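PDB 3R0V: Alpha/beta hydrolase fold protein from Sphaerobacter thermophilus, which probably acts as a hydrolase of the alpha/beta hydrolase fold, its natural substrate not established, and binds D-malate in the crystal. Local coordinates for residues Gly31-Arg36 against Tyr153-Gly158; Leu100-Ala105 against Pro119-Asp124; Gln135-Ala140 against Glu144-Asp149. All blocks are in the same frame, centred on the assembly; numbering follows the deposited sequence. Where two conformers were deposited one is given.

In the fold
Leaving strand 25-29, the chain enters the loop holding Gly-31 to Arg-36, and interaction 1 closes the longest loop of the three when helix 147-158 comes back to this loop beside the malate. Interactions 2 and 3 both fall within this loop, one after the other. Interaction 2 joins helix 96-106 to the loop that follows strand 111-117. Interaction 3 is a short-range closure between helix 134-143 and the start of helix 147-158. Interactions 1 and 3 share helix 147-158 and touch where the Tyr-153 ring packs on Arg-137. Interaction 2 stands apart, its nearest atoms about 7 Å from those of interaction 1 and about 13 Å from those of interaction 3.

Interaction 1: residues Gly31-Arg36 against Tyr153-Gly158; sequences GALSTR and YFMTEG. With MLT (D-malate), chain F.
Phe-154 of helix 147-158 meets Ala-32 and Leu-33 of the loop after strand 25-29, part of the alpha/beta hydrolase sheet, and the two segments come together beside the D-malate. A type II beta turn runs from Gly-31 to Ser-34 and brings Ala-32 and Leu-33 forward against the helix. The Phe-154 ring points its CZ end at Ala-32, with CZ 3.5 Å from Ala-32 CB; the methyl approaches obliquely. Leu-33 runs alongside in the opposite direction, and its CD1 comes within 4.1 Å of Phe-154 CD2, again obliquely to the ring. In the conformer described, one of two modelled, the CE of Met-155, a selenomethionine, also lies near Leu-33 CD1, at 4.0 Å, a contact that the second conformer may not keep.

Malate C2 lies near the plane of the Phe-154 ring at its edge, 3.4 Å from CZ, so the end of one ring touches both the loop and the ligand. With CG anti to the backbone N (chi1 160°), the phenyl group is carried off the helix into this position. Without the ring, as with an alanine here, Ala-32 CB and malate C2 would probably lose the neighbour they share, and a gap would open beside Leu-33 CD1. Leu-185 of helix 185-192 packs on both Leu-33 and Phe-154. Within the turn, Gly-31 O accepts from Ser-34 N and also from Ser-34 OG, the latter at 2.7 Å. The malate is also held by the backbone N-H groups of Ala-32 and Ser-96, an arrangement consistent with the oxyanion hole of alpha/beta hydrolases. The loop's direct polar hold is a nearly straight bond from Ala-32 N to malate O1, 2.9 Å long with an N-H...O angle of 166°.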
ATOM      1  N   GLY A  31      -0.037   2.783  -1.258  1.00 11.06           N
ATOM      2  CA  GLY A  31      -1.266   2.685  -0.486  1.00 10.94           C
ATOM      3  C   GLY A  31      -2.304   3.738  -0.829  1.00 12.41           C
ATOM      4  O   GLY A  31      -2.312   4.298  -1.923  1.00 12.24           O
ATOM      5  N   ALA A  32      -3.192   4.007   0.123  1.00 12.07           N
ATOM      6  CA  ALA A  32      -4.271   4.955  -0.111  1.00 11.57           C
ATOM      7  C   ALA A  32      -3.688   6.315  -0.480  1.00 11.85           C
ATOM      8  O   ALA A  32      -2.709   6.768   0.108  1.00 12.57           O
ATOM      9  CB  ALA A  32      -5.169   5.051   1.122  1.00 13.38           C
ATOM     10  N   LEU A  33      -4.301   6.942  -1.482  1.00 11.68           N
ATOM     11  CA  LEU A  33      -3.947   8.293  -1.919  1.00 12.52           C
ATOM     12  C   LEU A  33      -2.563   8.415  -2.526  1.00 15.16           C
ATOM     13  O   LEU A  33      -2.078   9.522  -2.744  1.00 18.42           O
ATOM     14  CB  LEU A  33      -4.114   9.308  -0.783  1.00 13.06           C
ATOM     15  CG  LEU A  33      -5.510   9.271  -0.161  1.00 12.55           C
ATOM     16  CD1 LEU A  33      -5.531  10.109   1.107  1.00 15.56           C
ATOM     17  CD2 LEU A  33      -6.567   9.768  -1.146  1.00 17.00           C
ATOM     18  N   SER A  34      -1.931   7.282  -2.802  1.00 14.56           N
ATOM     19  CA  SER A  34      -0.608   7.291  -3.404  1.00 15.56           C
ATOM     20  C   SER A  34      -0.691   7.312  -4.921  1.00 14.58           C
ATOM     21  O   SER A  34      -1.665   6.846  -5.514  1.00 19.04           O
ATOM     22  CB  SER A  34       0.147   6.029  -3.001  1.00 17.26           C
ATOM     23  OG  SER A  34      -0.385   4.916  -3.700  1.00 20.20           O
ATOM     24  N   THR A  35       0.357   7.833  -5.547  1.00 16.75           N
ATOM     25  CA  THR A  35       0.592   7.597  -6.970  1.00 17.60           C
ATOM     26  C   THR A  35       2.018   7.093  -7.070  1.00 18.60           C
ATOM     27  O   THR A  35       2.675   6.880  -6.051  1.00 22.05           O
ATOM     28  CB  THR A  35       0.450   8.870  -7.801  1.00 20.13           C
ATOM     29  OG1 THR A  35       1.499   9.785  -7.458  1.00 23.04           O
ATOM     30  CG2 THR A  35      -0.917   9.518  -7.572  1.00 22.09           C
ATOM     31  N   ARG A  36       2.512   6.908  -8.289  1.00 16.13           N
ATOM     32  CA  ARG A  36       3.849   6.353  -8.454  1.00 19.01           C
ATOM     33  C   ARG A  36       4.926   7.292  -7.911  1.00 24.36           C
ATOM     34  O   ARG A  36       5.989   6.839  -7.489  1.00 21.38           O
ATOM     35  CB  ARG A  36       4.108   5.960  -9.917  1.00 19.22           C
ATOM     36  CG  ARG A  36       4.413   7.088 -10.888  1.00 21.98           C
ATOM     37  CD  ARG A  36       4.397   6.529 -12.307  1.00 21.09           C
ATOM     38  NE  ARG A  36       5.111   7.362 -13.269  1.00 27.13           N
ATOM     39  CZ  ARG A  36       4.507   8.208 -14.095  1.00 33.45           C
ATOM     40  NH1 ARG A  36       5.216   8.942 -14.940  1.00 32.28           N
ATOM     41  NH2 ARG A  36       3.185   8.316 -14.073  1.00 32.50           N
ATOM     42  N   TYR A 153     -11.526  12.729   6.470  1.00 10.47           N
ATOM     43  CA  TYR A 153     -12.384  11.701   7.036  1.00 10.59           C
ATOM     44  C   TYR A 153     -11.681  10.348   7.000  1.00 10.95           C
ATOM     45  O   TYR A 153     -11.662   9.627   7.993  1.00 11.64           O
ATOM     46  CB  TYR A 153     -13.725  11.658   6.296  1.00 12.26           C
ATOM     47  CG  TYR A 153     -14.728  10.690   6.874  1.00 11.42           C
ATOM     48  CD1 TYR A 153     -15.336  10.930   8.098  1.00 13.12           C
ATOM     49  CD2 TYR A 153     -15.085   9.546   6.172  1.00 12.62           C
ATOM     50  CE1 TYR A 153     -16.271  10.042   8.620  1.00 12.89           C
ATOM     51  CE2 TYR A 153     -16.020   8.659   6.678  1.00 13.93           C
ATOM     52  CZ  TYR A 153     -16.596   8.907   7.902  1.00 13.41           C
ATOM     53  OH  TYR A 153     -17.524   8.033   8.416  1.00 17.28           O
ATOM     54  N   PHE A 154     -11.105  10.006   5.850  1.00 10.25           N
ATOM     55  CA  PHE A 154     -10.319   8.776   5.757  1.00  9.71           C
ATOM     56  C   PHE A 154      -9.224   8.737   6.834  1.00 11.12           C
ATOM     57  O   PHE A 154      -9.072   7.746   7.553  1.00 11.74           O
ATOM     58  CB  PHE A 154      -9.675   8.650   4.374  1.00 11.90           C
ATOM     59  CG  PHE A 154      -8.501   7.701   4.341  1.00 10.87           C
ATOM     60  CD1 PHE A 154      -8.692   6.332   4.414  1.00 13.00           C
ATOM     61  CD2 PHE A 154      -7.210   8.184   4.263  1.00 14.07           C
ATOM     62  CE1 PHE A 154      -7.608   5.470   4.392  1.00 12.67           C
ATOM     63  CE2 PHE A 154      -6.126   7.323   4.249  1.00 16.07           C
ATOM     64  CZ  PHE A 154      -6.329   5.979   4.313  1.00 13.18           C
HETATM   65  N   MSE A 155      -8.465   9.818   6.964  1.00 10.07           N
HETATM   66  CA  MSE A 155      -7.358   9.804   7.905  0.54 11.84           C
HETATM   67  C   MSE A 155      -7.791   9.720   9.352  1.00 12.11           C
HETATM   68  O   MSE A 155      -7.207   8.969  10.122  1.00 13.04           O
HETATM   69  CB  MSE A 155      -6.461  11.005   7.688  0.54 13.70           C
HETATM   70  CG  MSE A 155      -5.817  10.939   6.344  0.54 12.24           C
HETATM   71 SE   MSE A 155      -4.451  12.256   6.138  0.54 43.18          SE
HETATM   72  CE  MSE A 155      -3.830  11.668   4.382  0.54 23.33           C
ATOM     73  N   THR A 156      -8.815  10.479   9.724  1.00 11.38           N
ATOM     74  CA  THR A 156      -9.259  10.508  11.113  1.00 11.81           C
ATOM     75  C   THR A 156     -10.142   9.333  11.500  1.00 15.58           C
ATOM     76  O   THR A 156      -9.991   8.778  12.592  1.00 21.43           O
ATOM     77  CB  THR A 156     -10.022  11.809  11.427  1.00 14.23           C
ATOM     78  OG1 THR A 156     -11.131  11.951  10.519  1.00 13.44           O
ATOM     79  CG2 THR A 156      -9.099  13.016  11.311  1.00 14.36           C
ATOM     80  N   GLU A 157     -11.072   8.966  10.627  1.00 12.28           N
ATOM     81  CA  GLU A 157     -12.041   7.928  10.951  1.00 13.55           C
ATOM     82  C   GLU A 157     -11.701   6.585  10.315  1.00 14.68           C
ATOM     83  O   GLU A 157     -12.033   5.540  10.863  1.00 18.04           O
ATOM     84  CB  GLU A 157     -13.459   8.369  10.568  1.00 14.20           C
ATOM     85  CG  GLU A 157     -13.913   9.627  11.272  1.00 17.85           C
ATOM     86  CD  GLU A 157     -13.866   9.495  12.782  1.00 27.26           C
ATOM     87  OE1 GLU A 157     -14.073   8.373  13.306  1.00 24.41           O
ATOM     88  OE2 GLU A 157     -13.613  10.523  13.446  1.00 36.97           O
ATOM     89  N   GLY A 158     -11.036   6.613   9.167  1.00 12.42           N
ATOM     90  CA  GLY A 158     -10.663   5.378   8.499  1.00 16.19           C
ATOM     91  C   GLY A 158      -9.462   4.734   9.152  1.00 15.80           C
ATOM     92  O   GLY A 158      -9.472   3.532   9.439  1.00 16.46           O
TER
HETATM   93  C1  MLT F 264      -3.270   3.415   4.053  1.00  9.81           C
HETATM   94  O1  MLT F 264      -2.851   3.108   2.890  1.00 16.30           O
HETATM   95  O2  MLT F 264      -3.795   2.587   4.796  1.00 25.71           O
HETATM   96  C2  MLT F 264      -3.082   4.838   4.505  1.00 33.26           C
HETATM   97  O3  MLT F 264      -2.202   5.512   3.629  1.00 41.83           O
HETATM   98  C3  MLT F 264      -2.558   4.884   5.935  1.00 36.68           C
HETATM   99  C4  MLT F 264      -2.016   6.261   6.249  1.00 41.47           C
HETATM  100  O4  MLT F 264      -1.860   7.121   5.354  1.00 43.26           O
HETATM  101  O5  MLT F 264      -1.713   6.561   7.422  1.00 46.58           O

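Interaction 2: residues Leu100-Ala105 against Pro119-Asp124; sequences LSLLAA and PPYAVD
One methyl group, Leu-102 CD1, makes every close contact between helix residues Leu-100 to Ala-105 and loop residues Pro-119 to Asp-124. It sits 4.3 Å from Tyr-121 CE2 and 4.5 Å from Pro-119 CB, and so meets two loop side chains at once while the backbones stay well apart: the nearest CA atoms, those of Leu-102 and Pro-119, are 9.2 Å from each other. The leucine points from the helix toward the loop, its CG anti to the carbonyl carbon (chi1 -70°), and the methyl comes to the tyrosine ring obliquely. The contact is buried and purely apolar.

In the alpha/beta hydrolase fold this joins helix 96-106, which begins within the probable nucleophile elbow, to the loop leaving strand 111-117. Between the two touching loop residues, Pro-120 is the centre of an inverse gamma turn, closed by a weak bond from Tyr-121 N to Pro-119 O at 2.9 Å. The turn lets Pro-119 and Tyr-121 both face the helix, while Pro-120 instead touches the D-malate. Around them, Phe-202 of helix 199-202 and Ile-232 also pack on Leu-102, and Leu-228 of helix 219-231 lies against Pro-119. The backbone oxygen of Tyr-121 is bonded to Thr-224 OG1.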
ATOM      1  N   LEU A 100      -3.059  -5.144  -0.544  1.00 11.21           N
ATOM      2  CA  LEU A 100      -3.212  -5.567  -1.924  1.00 10.48           C
ATOM      3  C   LEU A 100      -2.134  -6.586  -2.299  1.00 11.80           C
ATOM      4  O   LEU A 100      -2.420  -7.590  -2.962  1.00 11.51           O
ATOM      5  CB  LEU A 100      -3.156  -4.347  -2.851  1.00 12.84           C
ATOM      6  CG  LEU A 100      -3.227  -4.579  -4.358  1.00 13.67           C
ATOM      7  CD1 LEU A 100      -4.506  -5.294  -4.734  1.00 14.26           C
ATOM      8  CD2 LEU A 100      -3.114  -3.238  -5.077  1.00 15.26           C
ATOM      9  N   SER A 101      -0.904  -6.322  -1.876  1.00 11.02           N
ATOM     10  CA  SER A 101       0.214  -7.216  -2.171  1.00 11.32           C
ATOM     11  C   SER A 101       0.039  -8.583  -1.521  1.00 10.83           C
ATOM     12  O   SER A 101       0.344  -9.614  -2.148  1.00 11.96           O
ATOM     13  CB  SER A 101       1.542  -6.589  -1.755  1.00 12.95           C
ATOM     14  OG  SER A 101       1.770  -5.383  -2.460  1.00 14.29           O
ATOM     15  N   LEU A 102      -0.443  -8.600  -0.278  1.00 11.24           N
ATOM     16  CA  LEU A 102      -0.712  -9.860   0.416  1.00 10.94           C
ATOM     17  C   LEU A 102      -1.829 -10.638  -0.279  1.00 10.49           C
ATOM     18  O   LEU A 102      -1.717 -11.845  -0.472  1.00 12.20           O
ATOM     19  CB  LEU A 102      -1.044  -9.612   1.899  1.00 10.35           C
ATOM     20  CG  LEU A 102       0.132  -9.144   2.758  1.00 10.66           C
ATOM     21  CD1 LEU A 102      -0.340  -8.357   3.969  1.00 12.75           C
ATOM     22  CD2 LEU A 102       0.963 -10.350   3.201  1.00 14.94           C
ATOM     23  N   LEU A 103      -2.904  -9.951  -0.657  1.00 10.41           N
ATOM     24  CA  LEU A 103      -3.966 -10.597  -1.424  1.00 11.14           C
ATOM     25  C   LEU A 103      -3.424 -11.171  -2.730  1.00 11.05           C
ATOM     26  O   LEU A 103      -3.782 -12.283  -3.121  1.00 13.42           O
ATOM     27  CB  LEU A 103      -5.099  -9.613  -1.703  1.00 11.84           C
ATOM     28  CG  LEU A 103      -5.882  -9.136  -0.478  1.00 12.08           C
ATOM     29  CD1 LEU A 103      -6.810  -8.023  -0.919  1.00 13.95           C
ATOM     30  CD2 LEU A 103      -6.665 -10.293   0.102  1.00 13.72           C
ATOM     31  N   ALA A 104      -2.562 -10.417  -3.405  1.00 11.64           N
ATOM     32  CA  ALA A 104      -2.005 -10.869  -4.682  1.00 11.97           C
ATOM     33  C   ALA A 104      -1.142 -12.114  -4.475  1.00 13.36           C
ATOM     34  O   ALA A 104      -1.199 -13.064  -5.265  1.00 13.41           O
ATOM     35  CB  ALA A 104      -1.192  -9.751  -5.333  1.00 12.74           C
ATOM     36  N   ALA A 105      -0.345 -12.110  -3.417  1.00 12.71           N
ATOM     37  CA  ALA A 105       0.498 -13.258  -3.095  1.00 12.94           C
ATOM     38  C   ALA A 105      -0.357 -14.486  -2.796  1.00 16.20           C
ATOM     39  O   ALA A 105      -0.076 -15.581  -3.279  1.00 16.18           O
ATOM     40  CB  ALA A 105       1.406 -12.930  -1.919  1.00 11.79           C
ATOM     41  N   PRO A 119       0.792  -2.703   7.151  1.00 12.13           N
ATOM     42  CA  PRO A 119      -0.521  -3.094   6.624  1.00 12.81           C
ATOM     43  C   PRO A 119      -1.621  -2.767   7.646  1.00 12.41           C
ATOM     44  O   PRO A 119      -1.537  -3.220   8.789  1.00 12.94           O
ATOM     45  CB  PRO A 119      -0.385  -4.613   6.430  1.00 14.89           C
ATOM     46  CG  PRO A 119       0.770  -5.017   7.265  1.00 19.01           C
ATOM     47  CD  PRO A 119       1.701  -3.848   7.334  1.00 13.84           C
ATOM     48  N   PRO A 120      -2.625  -1.972   7.250  1.00 12.82           N
ATOM     49  CA  PRO A 120      -3.556  -1.424   8.251  1.00 10.62           C
ATOM     50  C   PRO A 120      -4.723  -2.343   8.610  1.00 10.91           C
ATOM     51  O   PRO A 120      -5.877  -1.901   8.646  1.00 11.90           O
ATOM     52  CB  PRO A 120      -4.061  -0.130   7.591  1.00 12.10           C
ATOM     53  CG  PRO A 120      -3.977  -0.428   6.096  1.00 11.69           C
ATOM     54  CD  PRO A 120      -2.763  -1.317   5.932  1.00 13.50           C
ATOM     55  N   TYR A 121      -4.436  -3.614   8.846  1.00 10.33           N
ATOM     56  CA  TYR A 121      -5.445  -4.515   9.394  1.00  9.86           C
ATOM     57  C   TYR A 121      -5.595  -4.198  10.876  1.00 12.52           C
ATOM     58  O   TYR A 121      -4.783  -3.485  11.452  1.00 13.23           O
ATOM     59  CB  TYR A 121      -5.063  -5.986   9.200  1.00 11.35           C
ATOM     60  CG  TYR A 121      -5.085  -6.407   7.759  1.00 10.97           C
ATOM     61  CD1 TYR A 121      -6.276  -6.777   7.158  1.00 12.14           C
ATOM     62  CD2 TYR A 121      -3.922  -6.410   6.989  1.00 12.84           C
ATOM     63  CE1 TYR A 121      -6.318  -7.151   5.824  1.00 11.76           C
ATOM     64  CE2 TYR A 121      -3.953  -6.790   5.661  1.00 13.13           C
ATOM     65  CZ  TYR A 121      -5.154  -7.152   5.088  1.00 10.92           C
ATOM     66  OH  TYR A 121      -5.171  -7.510   3.754  1.00 13.61           O
ATOM     67  N   ALA A 122      -6.648  -4.728  11.487  1.00 12.92           N
ATOM     68  CA  ALA A 122      -6.903  -4.527  12.905  1.00 11.80           C
ATOM     69  C   ALA A 122      -7.042  -5.878  13.579  1.00 12.92           C
ATOM     70  O   ALA A 122      -7.750  -6.749  13.069  1.00 15.11           O
ATOM     71  CB  ALA A 122      -8.183  -3.720  13.090  1.00 17.15           C
ATOM     72  N   VAL A 123      -6.382  -6.064  14.721  1.00 12.94           N
ATOM     73  CA  VAL A 123      -6.494  -7.324  15.448  1.00 13.43           C
ATOM     74  C   VAL A 123      -6.925  -7.172  16.904  1.00 13.10           C
ATOM     75  O   VAL A 123      -7.037  -8.164  17.613  1.00 16.28           O
ATOM     76  CB  VAL A 123      -5.176  -8.111  15.423  1.00 12.77           C
ATOM     77  CG1 VAL A 123      -4.802  -8.443  13.984  1.00 14.41           C
ATOM     78  CG2 VAL A 123      -4.061  -7.316  16.115  1.00 14.37           C
ATOM     79  N   ASP A 124      -7.153  -5.943  17.352  1.00 12.13           N
ATOM     80  CA  ASP A 124      -7.512  -5.713  18.753  1.00 13.36           C
ATOM     81  C   ASP A 124      -8.196  -4.360  18.935  1.00 15.69           C
ATOM     82  O   ASP A 124      -8.238  -3.540  18.013  1.00 14.73           O
ATOM     83  CB  ASP A 124      -6.266  -5.812  19.639  1.00 16.73           C
ATOM     84  CG  ASP A 124      -5.336  -4.621  19.483  1.00 16.57           C
ATOM     85  OD1 ASP A 124      -4.617  -4.529  18.461  1.00 23.56           O
ATOM     86  OD2 ASP A 124      -5.300  -3.762  20.397  1.00 22.06           O
TER

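Interaction 3: residues Gln135-Ala140 against Glu144-Asp149; sequences QTRLDA and EGRRGD
Ala-140 and Glu-144 make the direct polar link here: Glu-144 N donates a weak, bent bond to Ala-140 O (3.2 Å, 132°) as helix 134-143 ends. The same carbonyl takes a second bond from a water, 2.8 Å from Ala-140 O, which also donates to Glu-144 OE2. Gly-145 follows in a Schellman motif, its positive phi suited to glycine, and Arg-146 occupies the N-cap position of helix 147-158.

The salt bridges all lie within the second segment. Bent at chi3 (61°), Arg-146 lays its guanidinium between two carboxylates, both partners in its plane. NH1 meets Glu-144 OE1 on the syn side, almost straight but tilted somewhat out of the carboxylate plane, at 3.1 Å. NE and NH2 grip Asp-149 OD2 side-on, NE at 2.9 Å using that oxygen's anti lone pair.

Two like charges also come close: Arg-137 NH2 lies 3.7 Å from Arg-146 NH2, each end oblique to the other group, with the planes 85° apart. The two carboxylates beside Arg-146 probably offset much of the repulsion, allowing a second arginine to approach at this surface joint between helices.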
ATOM      1  N   GLN A 135     -18.505   3.947   4.832  1.00 14.60           N
ATOM      2  CA  GLN A 135     -18.623   3.891   3.377  1.00 14.29           C
ATOM      3  C   GLN A 135     -19.630   4.922   2.861  1.00 13.58           C
ATOM      4  O   GLN A 135     -19.370   5.628   1.894  1.00 15.23           O
ATOM      5  CB  GLN A 135     -19.024   2.478   2.933  1.00 17.13           C
ATOM      6  CG  GLN A 135     -19.277   2.309   1.439  1.00 21.69           C
ATOM      7  CD  GLN A 135     -19.642   0.877   1.080  1.00 33.74           C
ATOM      8  OE1 GLN A 135     -19.598  -0.015   1.924  1.00 39.07           O
ATOM      9  NE2 GLN A 135     -20.000   0.655  -0.178  1.00 40.78           N
ATOM     10  N   THR A 136     -20.774   5.001   3.527  1.00 13.07           N
ATOM     11  CA  THR A 136     -21.826   5.927   3.143  1.00 15.23           C
ATOM     12  C   THR A 136     -21.346   7.376   3.247  1.00 14.10           C
ATOM     13  O   THR A 136     -21.594   8.189   2.353  1.00 14.62           O
ATOM     14  CB  THR A 136     -23.080   5.719   4.018  1.00 19.49           C
ATOM     15  OG1 THR A 136     -23.527   4.365   3.877  1.00 22.34           O
ATOM     16  CG2 THR A 136     -24.200   6.670   3.609  1.00 17.30           C
ATOM     17  N   ARG A 137     -20.662   7.704   4.337  1.00 13.15           N
ATOM     18  CA  ARG A 137     -20.217   9.079   4.542  1.00 11.54           C
ATOM     19  C   ARG A 137     -19.127   9.469   3.544  1.00 11.52           C
ATOM     20  O   ARG A 137     -19.151  10.564   2.983  1.00 12.24           O
ATOM     21  CB  ARG A 137     -19.747   9.272   5.989  1.00 12.05           C
ATOM     22  CG  ARG A 137     -19.116  10.616   6.282  1.00 13.02           C
ATOM     23  CD  ARG A 137     -20.073  11.777   6.027  1.00 13.97           C
ATOM     24  NE  ARG A 137     -19.459  13.025   6.459  1.00 15.48           N
ATOM     25  CZ  ARG A 137     -20.042  14.214   6.360  1.00 21.47           C
ATOM     26  NH1 ARG A 137     -21.254  14.313   5.831  1.00 26.07           N
ATOM     27  NH2 ARG A 137     -19.411  15.301   6.780  1.00 20.27           N
ATOM     28  N   LEU A 138     -18.167   8.573   3.328  1.00 11.96           N
ATOM     29  CA  LEU A 138     -17.108   8.820   2.372  1.00 11.36           C
ATOM     30  C   LEU A 138     -17.696   9.077   0.982  1.00 13.03           C
ATOM     31  O   LEU A 138     -17.306  10.020   0.294  1.00 12.24           O
ATOM     32  CB  LEU A 138     -16.152   7.631   2.347  1.00 13.27           C
ATOM     33  CG  LEU A 138     -15.045   7.669   1.293  1.00 11.81           C
ATOM     34  CD1 LEU A 138     -14.162   8.892   1.467  1.00 14.26           C
ATOM     35  CD2 LEU A 138     -14.228   6.364   1.348  1.00 14.00           C
ATOM     36  N   ASP A 139     -18.643   8.234   0.574  1.00 13.23           N
ATOM     37  CA  ASP A 139     -19.292   8.416  -0.717  1.00 15.45           C
ATOM     38  C   ASP A 139     -20.005   9.759  -0.794  1.00 12.84           C
ATOM     39  O   ASP A 139     -19.965  10.435  -1.819  1.00 14.09           O
ATOM     40  CB  ASP A 139     -20.297   7.293  -0.988  1.00 17.94           C
ATOM     41  CG  ASP A 139     -19.633   6.010  -1.465  1.00 26.41           C
ATOM     42  OD1 ASP A 139     -18.450   6.051  -1.881  1.00 28.17           O
ATOM     43  OD2 ASP A 139     -20.309   4.957  -1.433  1.00 34.21           O
ATOM     44  N   ALA A 140     -20.656  10.147   0.298  1.00 12.28           N
ATOM     45  CA  ALA A 140     -21.408  11.404   0.321  1.00 12.56           C
ATOM     46  C   ALA A 140     -20.486  12.613   0.164  1.00 13.91           C
ATOM     47  O   ALA A 140     -20.789  13.560  -0.571  1.00 14.64           O
ATOM     48  CB  ALA A 140     -22.220  11.504   1.594  1.00 12.68           C
ATOM     49  N   GLU A 144     -20.237  15.344  -3.209  1.00 14.62           N
ATOM     50  CA  GLU A 144     -20.377  16.789  -3.042  1.00 14.20           C
ATOM     51  C   GLU A 144     -19.116  17.506  -3.505  1.00 16.29           C
ATOM     52  O   GLU A 144     -19.046  18.731  -3.450  1.00 19.30           O
ATOM     53  CB  GLU A 144     -20.648  17.128  -1.570  1.00 17.52           C
ATOM     54  CG  GLU A 144     -21.993  16.636  -1.072  1.00 23.89           C
ATOM     55  CD  GLU A 144     -22.180  16.822   0.424  1.00 34.34           C
ATOM     56  OE1 GLU A 144     -21.536  17.720   1.006  1.00 37.58           O
ATOM     57  OE2 GLU A 144     -22.978  16.066   1.018  1.00 41.67           O
ATOM     58  N   GLY A 145     -18.112  16.747  -3.935  1.00 16.02           N
ATOM     59  CA  GLY A 145     -16.859  17.328  -4.383  1.00 16.99           C
ATOM     60  C   GLY A 145     -15.994  17.797  -3.227  1.00 16.77           C
ATOM     61  O   GLY A 145     -15.056  18.571  -3.421  1.00 16.79           O
ATOM     62  N   ARG A 146     -16.302  17.329  -2.021  1.00 13.22           N
ATOM     63  CA  ARG A 146     -15.529  17.711  -0.847  1.00 12.04           C
ATOM     64  C   ARG A 146     -14.361  16.750  -0.707  1.00 15.23           C
ATOM     65  O   ARG A 146     -14.321  15.923   0.195  1.00 14.13           O
ATOM     66  CB  ARG A 146     -16.413  17.695   0.391  1.00 13.15           C
ATOM     67  CG  ARG A 146     -17.458  18.795   0.363  1.00 14.16           C
ATOM     68  CD  ARG A 146     -18.565  18.581   1.377  1.00 16.14           C
ATOM     69  NE  ARG A 146     -18.054  18.564   2.738  1.00 16.39           N
ATOM     70  CZ  ARG A 146     -18.767  18.245   3.810  1.00 15.51           C
ATOM     71  NH1 ARG A 146     -20.050  17.913   3.695  1.00 15.89           N
ATOM     72  NH2 ARG A 146     -18.186  18.258   4.999  1.00 14.96           N
ATOM     73  N   ARG A 147     -13.411  16.861  -1.627  1.00 11.92           N
ATOM     74  CA  ARG A 147     -12.291  15.924  -1.705  0.51 13.09           C
ATOM     75  C   ARG A 147     -11.359  16.031  -0.517  1.00 13.91           C
ATOM     76  O   ARG A 147     -10.889  15.021   0.029  1.00 13.40           O
ATOM     77  CB  ARG A 147     -11.504  16.152  -2.995  0.51 12.89           C
ATOM     78  CG  ARG A 147     -12.229  15.630  -4.194  0.51 15.32           C
ATOM     79  CD  ARG A 147     -11.543  15.965  -5.495  0.51 15.16           C
ATOM     80  NE  ARG A 147     -12.204  15.221  -6.553  0.51 16.44           N
ATOM     81  CZ  ARG A 147     -11.755  14.075  -7.051  0.51 13.92           C
ATOM     82  NH1 ARG A 147     -10.616  13.548  -6.614  0.51 12.56           N
ATOM     83  NH2 ARG A 147     -12.447  13.461  -7.999  0.51 20.06           N
ATOM     84  N   GLY A 148     -11.084  17.265  -0.108  1.00 14.23           N
ATOM     85  CA  GLY A 148     -10.279  17.495   1.072  1.00 13.02           C
ATOM     86  C   GLY A 148     -10.937  16.893   2.304  1.00 13.26           C
ATOM     87  O   GLY A 148     -10.279  16.220   3.105  1.00 12.66           O
ATOM     88  N   ASP A 149     -12.245  17.106   2.442  1.00 11.08           N
ATOM     89  CA  ASP A 149     -12.952  16.564   3.594  1.00 10.64           C
ATOM     90  C   ASP A 149     -12.978  15.035   3.551  1.00 11.02           C
ATOM     91  O   ASP A 149     -12.942  14.396   4.600  1.00 11.09           O
ATOM     92  CB  ASP A 149     -14.371  17.127   3.686  1.00 12.20           C
ATOM     93  CG  ASP A 149     -14.394  18.613   4.004  1.00 13.84           C
ATOM     94  OD1 ASP A 149     -13.333  19.183   4.321  1.00 15.72           O
ATOM     95  OD2 ASP A 149     -15.494  19.207   3.951  1.00 15.78           O
TER
HETATM   96  O   HOH W   1     -23.554  13.830  -1.015  1.00 29.91           O